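Local coordinates for protein thymidylate synthase ThyX (PDB 4P5A) that probably methylates dUMP to dTMP reductively with FAD, methylenetetrahydrofolate and NADPH, and works as a homotetramer whose flavin sites are each shared by three subunits, at residues T49-I53 and P225-E229; F79-L84 and Q206-V212; W90-E95 and S175-C181. All coordinates share one frame; numbering follows the deposited sequence.

Contact 1 (T49-I53 and P225-E229)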
# COMPACT_ATOMS: atom_id res chain seq x y z
N THR B 49 -27.43 11.13 -6.73
CA THR B 49 -25.99 10.78 -7.02
C THR B 49 -25.05 11.95 -6.74
O THR B 49 -24.03 11.76 -6.05
CB THR B 49 -25.79 10.22 -8.40
OG1 THR B 49 -26.40 8.92 -8.48
CG2 THR B 49 -24.25 10.13 -8.80
N ARG B 50 -25.35 13.14 -7.26
CA ARG B 50 -24.51 14.32 -6.94
C ARG B 50 -24.53 14.60 -5.45
O ARG B 50 -23.47 14.97 -4.84
CB ARG B 50 -24.98 15.53 -7.69
CG ARG B 50 -24.19 16.72 -7.45
CD ARG B 50 -24.76 17.88 -8.27
NE ARG B 50 -24.02 19.12 -8.09
CZ ARG B 50 -24.25 20.06 -7.14
NH1 ARG B 50 -25.19 19.92 -6.19
NH2 ARG B 50 -23.49 21.12 -7.12
N GLY B 51 -25.73 14.56 -4.85
CA GLY B 51 -25.80 14.69 -3.36
C GLY B 51 -24.88 13.76 -2.56
O GLY B 51 -24.13 14.23 -1.69
N LEU B 52 -24.89 12.48 -2.90
CA LEU B 52 -24.11 11.53 -2.16
C LEU B 52 -22.59 11.76 -2.41
O LEU B 52 -21.76 11.74 -1.47
CB LEU B 52 -24.51 10.16 -2.62
CG LEU B 52 -23.98 8.97 -1.73
CD1 LEU B 52 -23.79 7.72 -2.51
CD2 LEU B 52 -23.42 9.14 -0.34
N ILE B 53 -22.25 12.02 -3.65
CA ILE B 53 -20.83 12.15 -4.00
C ILE B 53 -20.29 13.39 -3.34
O ILE B 53 -19.17 13.37 -2.88
CB ILE B 53 -20.65 12.14 -5.51
CG1 ILE B 53 -20.78 10.62 -5.94
CG2 ILE B 53 -19.31 12.76 -6.01
CD1 ILE B 53 -20.83 10.36 -7.45
N PRO B 225 -18.15 12.21 -14.49
CA PRO B 225 -18.33 13.68 -14.45
C PRO B 225 -18.82 14.23 -13.13
O PRO B 225 -18.34 15.36 -12.77
CB PRO B 225 -19.36 13.95 -15.58
CG PRO B 225 -20.15 12.63 -15.71
CD PRO B 225 -19.08 11.53 -15.40
N VAL B 226 -19.65 13.52 -12.38
CA VAL B 226 -20.14 14.14 -11.14
C VAL B 226 -18.98 14.14 -10.11
O VAL B 226 -18.83 15.10 -9.34
CB VAL B 226 -21.32 13.27 -10.60
CG1 VAL B 226 -21.81 13.74 -9.19
CG2 VAL B 226 -22.49 13.25 -11.65
N THR B 227 -18.25 13.02 -10.05
CA THR B 227 -17.06 12.98 -9.18
C THR B 227 -16.07 14.10 -9.54
O THR B 227 -15.46 14.76 -8.63
CB THR B 227 -16.39 11.55 -9.26
OG1 THR B 227 -17.34 10.63 -8.79
CG2 THR B 227 -15.18 11.52 -8.19
N HIS B 228 -15.75 14.22 -10.83
CA HIS B 228 -14.83 15.21 -11.27
C HIS B 228 -15.31 16.63 -10.86
O HIS B 228 -14.51 17.46 -10.33
CB HIS B 228 -14.63 15.08 -12.75
CG HIS B 228 -13.77 16.15 -13.30
ND1 HIS B 228 -14.32 17.31 -13.75
CD2 HIS B 228 -12.42 16.37 -13.24
CE1 HIS B 228 -13.34 18.12 -14.18
NE2 HIS B 228 -12.17 17.58 -13.86
N GLU B 229 -16.63 16.91 -11.03
CA GLU B 229 -17.13 18.22 -10.57
C GLU B 229 -16.98 18.41 -9.10
O GLU B 229 -16.54 19.53 -8.65
CB GLU B 229 -18.61 18.45 -10.92
CG GLU B 229 -18.76 18.57 -12.40
CD GLU B 229 -18.18 19.84 -13.01
OE1 GLU B 229 -18.85 20.91 -12.81
OE2 GLU B 229 -17.12 19.75 -13.73
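V226 reaches across to helix 48-58 with one methyl, CG1, which settles between R50 and I53. Its shortest contact is with backbone: V226 CG1 lies 3.6 Å from R50 CA. The same methyl also meets the R50 side chain at its root, at 3.9 Å from R50 CB. This branch stands anti to the backbone N of V226 (chi1 173°), which aims it at the other helix. I53 supplies the apolar partner. Its chain runs out to CD1, and this methyl comes within 3.9 Å of V226 CG1 as the two side chains pass at a slant. I53 CD1 also lies 3.7 Å from T227 OG1, and I53 CG2 rests against T227 CA. The side chains of I53 and T227 cross at about a right angle, a methyl against a hydroxyl.

This is a helix-helix packing of the ThyX fold. Helix 48-58 meets the start of the C-terminal helix 225-233; the axes of the two short segments come within 9.7 Å and cross at -43°. No hydrogen bond links the two segments, and they bury only 196 Å² between them. The polar end of T227 has its partner in a third helix: OG1 is hydrogen-bonded to OD2 of D23, at the start of helix 23-30. OD1 of D23 takes the backbone N of V226. F65 touches both I53 and T227. Beyond CB the R50 chain runs fully extended to NE and carries the guanidinium away from V226.

Contact 2 (F79-L84 and Q206-V212). With 5BU (5-bromo-uridine-5'-monophosphate), chain F.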
# COMPACT_ATOMS: atom_id res chain seq x y z
N PHE B 79 12.58 11.24 -17.15
CA PHE B 79 12.46 12.04 -15.96
C PHE B 79 11.04 12.27 -15.49
O PHE B 79 10.82 12.52 -14.30
CB PHE B 79 13.23 13.37 -16.02
CG PHE B 79 12.62 14.37 -16.95
CD1 PHE B 79 12.88 14.34 -18.34
CD2 PHE B 79 11.72 15.32 -16.45
CE1 PHE B 79 12.24 15.30 -19.21
CE2 PHE B 79 11.07 16.23 -17.29
CZ PHE B 79 11.29 16.18 -18.67
N THR B 80 10.08 12.30 -16.41
CA THR B 80 8.66 12.49 -16.06
C THR B 80 8.03 11.15 -15.65
O THR B 80 7.19 11.13 -14.76
CB THR B 80 7.93 13.02 -17.31
OG1 THR B 80 8.44 14.34 -17.56
CG2 THR B 80 6.42 13.15 -17.06
N VAL B 81 8.46 10.06 -16.28
CA VAL B 81 7.99 8.74 -15.75
C VAL B 81 8.38 8.51 -14.30
O VAL B 81 7.61 7.90 -13.55
CB VAL B 81 8.57 7.62 -16.64
CG1 VAL B 81 8.14 6.21 -16.15
CG2 VAL B 81 7.98 7.83 -18.04
N ARG B 82 9.58 8.97 -13.95
CA ARG B 82 9.99 8.90 -12.54
C ARG B 82 8.96 9.58 -11.64
O ARG B 82 8.71 9.00 -10.57
CB ARG B 82 11.38 9.47 -12.24
CG ARG B 82 12.44 8.76 -13.13
CD ARG B 82 13.65 8.35 -12.19
NE ARG B 82 14.39 9.38 -11.63
CZ ARG B 82 15.03 9.30 -10.45
NH1 ARG B 82 15.78 10.28 -10.15
NH2 ARG B 82 14.91 8.30 -9.59
N HIS B 83 8.50 10.79 -11.97
CA HIS B 83 7.51 11.46 -11.15
C HIS B 83 6.22 10.60 -11.05
O HIS B 83 5.72 10.45 -9.94
CB HIS B 83 7.20 12.87 -11.69
CG HIS B 83 8.44 13.71 -11.76
ND1 HIS B 83 8.48 14.93 -12.43
CD2 HIS B 83 9.65 13.54 -11.19
CE1 HIS B 83 9.67 15.46 -12.27
NE2 HIS B 83 10.39 14.66 -11.48
N LEU B 84 5.74 10.13 -12.19
CA LEU B 84 4.49 9.30 -12.22
C LEU B 84 4.69 8.10 -11.32
O LEU B 84 3.77 7.77 -10.52
CB LEU B 84 4.23 8.81 -13.65
CG LEU B 84 3.04 7.85 -13.76
CD1 LEU B 84 1.76 8.48 -13.19
CD2 LEU B 84 2.82 7.64 -15.27
N GLN B 206 6.59 19.70 -11.80
CA GLN B 206 7.19 19.99 -13.07
C GLN B 206 6.18 20.03 -14.20
O GLN B 206 5.26 19.21 -14.26
CB GLN B 206 8.32 18.97 -13.36
CG GLN B 206 9.07 19.27 -14.69
CD GLN B 206 10.56 18.92 -14.74
OE1 GLN B 206 11.11 18.48 -13.78
NE2 GLN B 206 11.26 19.28 -15.90
N ARG B 207 6.36 20.96 -15.17
CA ARG B 207 5.33 21.04 -16.19
C ARG B 207 5.02 19.72 -16.95
O ARG B 207 3.86 19.43 -17.31
CB ARG B 207 5.82 22.13 -17.20
CG ARG B 207 4.80 22.25 -18.32
CD ARG B 207 3.44 22.85 -17.83
NE ARG B 207 2.57 22.88 -19.03
CZ ARG B 207 1.31 22.46 -19.07
NH1 ARG B 207 0.71 22.06 -17.96
NH2 ARG B 207 0.63 22.45 -20.23
N GLU B 208 6.04 18.89 -17.18
CA GLU B 208 5.82 17.70 -18.00
C GLU B 208 4.91 16.68 -17.32
O GLU B 208 3.98 16.10 -17.95
CB GLU B 208 7.16 17.06 -18.41
CG GLU B 208 7.95 17.88 -19.57
CD GLU B 208 8.64 19.16 -19.04
OE1 GLU B 208 8.86 20.10 -19.85
OE2 GLU B 208 8.84 19.32 -17.82
N ILE B 209 5.11 16.42 -16.02
CA ILE B 209 4.13 15.56 -15.35
C ILE B 209 2.77 16.17 -15.24
O ILE B 209 1.74 15.46 -15.33
CB ILE B 209 4.68 15.01 -13.95
CG1 ILE B 209 3.72 13.94 -13.36
CG2 ILE B 209 4.76 16.19 -12.96
CD1 ILE B 209 3.74 12.65 -14.25
N GLU B 210 2.75 17.50 -15.22
CA GLU B 210 1.45 18.19 -15.21
C GLU B 210 0.75 17.93 -16.54
O GLU B 210 -0.47 17.82 -16.56
CB GLU B 210 1.62 19.68 -14.96
CG GLU B 210 0.23 20.38 -14.83
CD GLU B 210 0.39 21.87 -14.54
OE1 GLU B 210 -0.43 22.30 -13.76
OE2 GLU B 210 1.26 22.60 -15.14
N MET B 211 1.47 17.92 -17.66
CA MET B 211 0.84 17.55 -18.95
C MET B 211 0.23 16.17 -18.97
O MET B 211 -0.84 15.95 -19.55
CB MET B 211 1.85 17.71 -20.08
CG MET B 211 2.36 19.19 -20.21
SD MET B 211 3.83 19.21 -21.28
CE MET B 211 3.16 18.62 -22.84
N VAL B 212 0.91 15.22 -18.34
CA VAL B 212 0.34 13.86 -18.17
C VAL B 212 -0.92 13.98 -17.39
O VAL B 212 -2.00 13.38 -17.79
CB VAL B 212 1.35 12.92 -17.43
CG1 VAL B 212 0.67 11.55 -17.07
CG2 VAL B 212 2.66 12.70 -18.30
P 5BU F . 13.95 15.18 -9.73
OP1 5BU F . 15.40 14.86 -10.02
OP2 5BU F . 13.73 16.43 -8.85
OP3 5BU F . 13.04 15.19 -11.01
O5' 5BU F . 13.40 13.94 -8.80
C5' 5BU F . 14.22 13.42 -7.86
C4' 5BU F . 13.39 12.26 -7.09
O4' 5BU F . 12.25 12.91 -6.42
C3' 5BU F . 12.76 11.27 -8.05
O3' 5BU F . 12.53 10.00 -7.38
C2' 5BU F . 11.40 11.91 -8.30
O2' 5BU F . 10.44 10.91 -8.70
C1' 5BU F . 11.01 12.63 -7.03
N1 5BU F . 10.37 13.95 -7.24
C2 5BU F . 9.13 13.97 -7.87
O2 5BU F . 8.59 12.86 -8.07
N3 5BU F . 8.51 15.11 -8.25
C4 5BU F . 9.13 16.34 -7.99
O4 5BU F . 8.59 17.37 -8.32
C5 5BU F . 10.39 16.29 -7.36
C6 5BU F . 11.07 15.17 -7.01
BR 5BU F . 11.19 17.97 -6.81
O HOH W 1 7.88 16.05 -15.09
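T80 meets I209 where the two helices come nearest, 5.5 Å between their CA atoms. The methyl CG2 of T80 lies over the backbone of I209 and also touches V212 CG2. The other branch, OG1, comes 3.1 Å from E208 CB and shares a water with H83 ND1 and the backbone N of I209. I209 has CG1 anti to its backbone N and then bends. This brings CD1 to 3.8 Å from L84 N, while CG2 lies at the edge of the H83 ring.

F79 takes the crowded rotamer, CG between the backbone N and the carbonyl carbon (chi1 71°). This turns the ring toward Q206 and E208, at the N-terminal end of helix 207-223. F79 CE2 is 3.4 Å from Q206 NE2, with ring and amide planes 38° apart. E208 OE2 lies at the ring edge and accepts a hydrogen bond from Q206 NE2 (3.1 Å), from above the carboxylate plane. Q206 OE1 is near the plane of the H83 ring and bonds R166 of the second subunit. E208 OE1 is held by Y107 and R113.

H83 is fixed at both nitrogens. NE2 donates a nearly straight bond to the phosphate oxygen OP3 of 5BU (2.7 Å, 166°), and ND1 meets the water at 2.9 Å. One ring face lies against the uracil near N3; the other has F79 O over its centre. With an alanine in place of H83, OP3 would probably lose this donor, the water its ND1 partner, and the uracil the ring that lies against it. Helix 78-84 supplies R82 and H83 to the ThyX nucleotide pocket, and helix 207-223 packs against H83 through I209; R193 and the second subunit complete the site.

Contact 3 (W90-E95 and S175-C181); sequences WSFNEE and SVLYATC. With FAD (flavin-adenine dinucleotide), chain E.
Strand 91-94 pairs antiparallel with S175-C181, with hydrogen-bonded pairs S91-T180 and N93-Y178 alternating with non-hydrogen-bonded pairs F92-A179 and E94-L177, and E95 N adds a bond to V176 O just beyond it (3.0 Å, 173°).

W90 lies over the C-terminal end of the other strand. C181 CB sits above the centre of its six-membered ring, 3.5 Å from the centroid, as a CH-pi contact. The C181 sulfur stands over the same face. A179 CB meets the edge of this ring at CZ3 and the edge of the F92 ring at CE1. F92 and L177 run side by side and touch through CD1 of each.

E94 is fully extended, with CG anti to the backbone N (chi1 -175°), and so reaches past V176 to S175. S175 OG donates to E94 OE2 at 2.6 Å, on the anti lone pair. OE1 bonds the O3' of 5BU and the R82 guanidinium of the second subunit. Both carboxylate oxygens are thus held, and E94 is part of the 5BU site. A water bridges S175 OG and E95 O.

The backbone of E94 makes a pair of hydrogen bonds with the flavin ring. E94 N donates to FAD O2 (2.8 Å), and FAD N3 donates to E94 O (2.8 Å). N93 ND2 lies 3.4 Å from FAD C2.

Strand 91-94 is an outermost strand of this chain's antiparallel sheet. Strand 174-181 separates it from strand 69-77. Helix 78-84 packs on F92, E94 and L177, helix 183-193 covers W90 and C181, and the third subunit meets the face of S91, N93, Y178 and T180.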
# COMPACT_ATOMS: atom_id res chain seq x y z
N TRP B 90 -0.71 3.20 -7.43
CA TRP B 90 -1.02 2.85 -8.82
C TRP B 90 -0.32 1.51 -9.19
O TRP B 90 0.53 1.02 -8.42
CB TRP B 90 -0.40 3.92 -9.73
CG TRP B 90 -1.14 5.27 -9.69
CD1 TRP B 90 -1.43 6.05 -8.59
CD2 TRP B 90 -1.55 5.96 -10.83
NE1 TRP B 90 -2.05 7.25 -9.04
CE2 TRP B 90 -2.15 7.16 -10.42
CE3 TRP B 90 -1.56 5.62 -12.20
CZ2 TRP B 90 -2.68 8.11 -11.35
CZ3 TRP B 90 -2.11 6.56 -13.16
CH2 TRP B 90 -2.69 7.79 -12.68
N SER B 91 -0.67 0.96 -10.35
CA SER B 91 0.01 -0.18 -10.92
C SER B 91 0.64 0.29 -12.20
O SER B 91 0.02 1.04 -12.94
CB SER B 91 -1.03 -1.28 -11.27
OG SER B 91 -1.52 -1.76 -9.96
N PHE B 92 1.85 -0.17 -12.48
CA PHE B 92 2.61 0.26 -13.70
C PHE B 92 3.23 -0.94 -14.40
O PHE B 92 3.57 -1.94 -13.72
CB PHE B 92 3.79 1.16 -13.28
CG PHE B 92 3.35 2.40 -12.55
CD1 PHE B 92 2.65 3.41 -13.22
CD2 PHE B 92 3.62 2.54 -11.14
CE1 PHE B 92 2.23 4.56 -12.58
CE2 PHE B 92 3.17 3.77 -10.51
CZ PHE B 92 2.49 4.71 -11.23
N ASN B 93 3.40 -0.85 -15.73
CA ASN B 93 4.28 -1.82 -16.40
C ASN B 93 4.86 -1.04 -17.56
O ASN B 93 4.10 -0.52 -18.38
CB ASN B 93 3.58 -3.04 -16.97
CG ASN B 93 4.63 -4.14 -17.30
OD1 ASN B 93 4.79 -4.55 -18.52
ND2 ASN B 93 5.43 -4.52 -16.29
N GLU B 94 6.21 -0.97 -17.60
CA GLU B 94 6.93 -0.10 -18.52
C GLU B 94 7.79 -0.94 -19.48
O GLU B 94 8.28 -2.03 -19.13
CB GLU B 94 7.83 0.79 -17.63
CG GLU B 94 8.60 1.90 -18.43
CD GLU B 94 9.46 2.82 -17.57
OE1 GLU B 94 9.52 2.74 -16.29
OE2 GLU B 94 10.20 3.58 -18.23
N GLU B 95 8.02 -0.42 -20.68
CA GLU B 95 8.92 -1.08 -21.61
C GLU B 95 10.30 -1.03 -21.02
O GLU B 95 10.70 -0.06 -20.41
CB GLU B 95 8.93 -0.20 -22.87
CG GLU B 95 9.45 -0.95 -24.07
CD GLU B 95 8.81 -0.37 -25.34
OE1 GLU B 95 7.79 -0.95 -25.88
OE2 GLU B 95 9.30 0.70 -25.73
N SER B 175 9.99 6.87 -22.85
CA SER B 175 9.60 5.55 -22.48
C SER B 175 8.07 5.46 -22.61
O SER B 175 7.40 6.44 -22.92
CB SER B 175 10.13 5.31 -21.04
OG SER B 175 10.06 3.88 -20.77
N VAL B 176 7.53 4.24 -22.48
CA VAL B 176 6.15 4.01 -22.68
C VAL B 176 5.72 3.03 -21.61
O VAL B 176 6.51 2.10 -21.31
CB VAL B 176 5.83 3.48 -24.09
CG1 VAL B 176 6.46 2.18 -24.41
CG2 VAL B 176 4.36 3.42 -24.32
N LEU B 177 4.55 3.21 -21.02
CA LEU B 177 4.13 2.27 -19.95
C LEU B 177 2.60 2.29 -19.87
O LEU B 177 1.93 3.22 -20.37
CB LEU B 177 4.72 2.75 -18.56
CG LEU B 177 4.21 4.10 -18.06
CD1 LEU B 177 4.34 4.11 -16.46
CD2 LEU B 177 4.99 5.34 -18.49
N TYR B 178 2.03 1.24 -19.24
CA TYR B 178 0.67 1.27 -18.77
C TYR B 178 0.69 1.73 -17.32
O TYR B 178 1.60 1.30 -16.53
CB TYR B 178 0.14 -0.16 -18.79
CG TYR B 178 -0.53 -0.56 -20.10
CD1 TYR B 178 -1.60 -1.49 -20.11
CD2 TYR B 178 -0.06 -0.10 -21.31
CE1 TYR B 178 -2.16 -1.94 -21.38
CE2 TYR B 178 -0.58 -0.54 -22.55
CZ TYR B 178 -1.68 -1.46 -22.55
OH TYR B 178 -2.16 -1.80 -23.84
N ALA B 179 -0.29 2.53 -16.96
CA ALA B 179 -0.45 3.09 -15.57
C ALA B 179 -1.96 2.93 -15.27
O ALA B 179 -2.84 3.45 -16.04
CB ALA B 179 -0.07 4.58 -15.51
N THR B 180 -2.25 2.14 -14.24
CA THR B 180 -3.63 1.82 -13.86
C THR B 180 -3.93 2.39 -12.44
O THR B 180 -3.11 2.28 -11.54
CB THR B 180 -3.89 0.24 -13.92
OG1 THR B 180 -3.81 -0.18 -15.32
CG2 THR B 180 -5.29 -0.12 -13.39
N CYS B 181 -5.11 3.01 -12.28
CA CYS B 181 -5.43 3.68 -10.98
C CYS B 181 -6.92 3.50 -10.79
O CYS B 181 -7.63 3.19 -11.77
CB CYS B 181 -5.14 5.25 -11.00
SG CYS B 181 -5.89 6.03 -12.36
PA FAD E . 6.21 -4.33 -4.29
O1A FAD E . 7.07 -4.12 -3.12
O2A FAD E . 5.74 -3.14 -5.05
O5B FAD E . 4.95 -5.08 -3.76
C5B FAD E . 5.12 -6.24 -2.89
C4B FAD E . 3.92 -7.20 -2.94
O4B FAD E . 2.75 -6.43 -2.50
C3B FAD E . 3.53 -7.55 -4.41
O3B FAD E . 4.34 -8.66 -4.84
C2B FAD E . 2.06 -7.97 -4.26
O2B FAD E . 1.95 -9.25 -3.57
C1B FAD E . 1.68 -6.79 -3.30
N9A FAD E . 1.20 -5.62 -3.92
C8A FAD E . 1.63 -4.34 -3.75
N7A FAD E . 0.84 -3.48 -4.44
C5A FAD E . -0.12 -4.25 -5.06
C6A FAD E . -1.18 -3.91 -5.93
N6A FAD E . -1.51 -2.63 -6.31
N1A FAD E . -1.99 -4.91 -6.36
C2A FAD E . -1.75 -6.16 -6.06
N3A FAD E . -0.75 -6.53 -5.18
C4A FAD E . 0.11 -5.56 -4.74
N1 FAD E . 8.83 -3.65 -14.45
C2 FAD E . 8.37 -3.04 -15.61
O2 FAD E . 7.64 -2.08 -15.52
N3 FAD E . 8.72 -3.65 -16.84
C4 FAD E . 9.55 -4.75 -16.93
O4 FAD E . 9.79 -5.24 -18.04
C4X FAD E . 10.00 -5.34 -15.75
N5 FAD E . 10.80 -6.50 -15.80
C5X FAD E . 11.44 -6.85 -14.53
C6 FAD E . 12.38 -7.91 -14.50
C7 FAD E . 13.07 -8.26 -13.31
C7M FAD E . 14.06 -9.44 -13.36
C8 FAD E . 12.67 -7.73 -12.08
C8M FAD E . 13.29 -8.18 -10.74
C9 FAD E . 11.74 -6.65 -12.07
C9A FAD E . 11.12 -6.25 -13.31
N10 FAD E . 10.15 -5.18 -13.30
C10 FAD E . 9.64 -4.75 -14.52
C1' FAD E . 9.77 -4.58 -12.06
C2' FAD E . 8.68 -5.57 -11.46
O2' FAD E . 7.45 -5.70 -12.26
C3' FAD E . 8.19 -4.99 -10.08
O3' FAD E . 7.76 -3.61 -10.14
C4' FAD E . 9.29 -5.04 -8.93
O4' FAD E . 10.00 -6.28 -9.16
C5' FAD E . 8.63 -4.93 -7.57
O5' FAD E . 7.98 -6.16 -7.34
P FAD E . 6.59 -6.13 -6.51
O1P FAD E . 5.53 -5.31 -7.20
O2P FAD E . 6.24 -7.53 -6.31
O3P FAD E . 6.95 -5.41 -5.17
O HOH W 2 12.17 2.15 -20.62

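How the contacts relate
Contacts 2 and 3 adjoin, with centres 13 Å apart. Helix 78-84 leads on to strand 91-94, so one face of the helix meets 206-212 and another packs on the sheet. L84 O lies 3.4 Å from F92 CZ, and V81 CG1 lies 3.7 Å from E94 OE1. The two contacts serve different nucleotides. H83 of contact 2 holds the phosphate of one 5BU, while E94 of contact 3 binds another and its flavin. E94 of the second subunit in turn pairs with R82 of contact 2. Contact 1 is remote, its centre 28 Å from both others, though helix 225-233 directly follows helix 207-223. There the side chain of T227 is about 12 Å from a bound FAD.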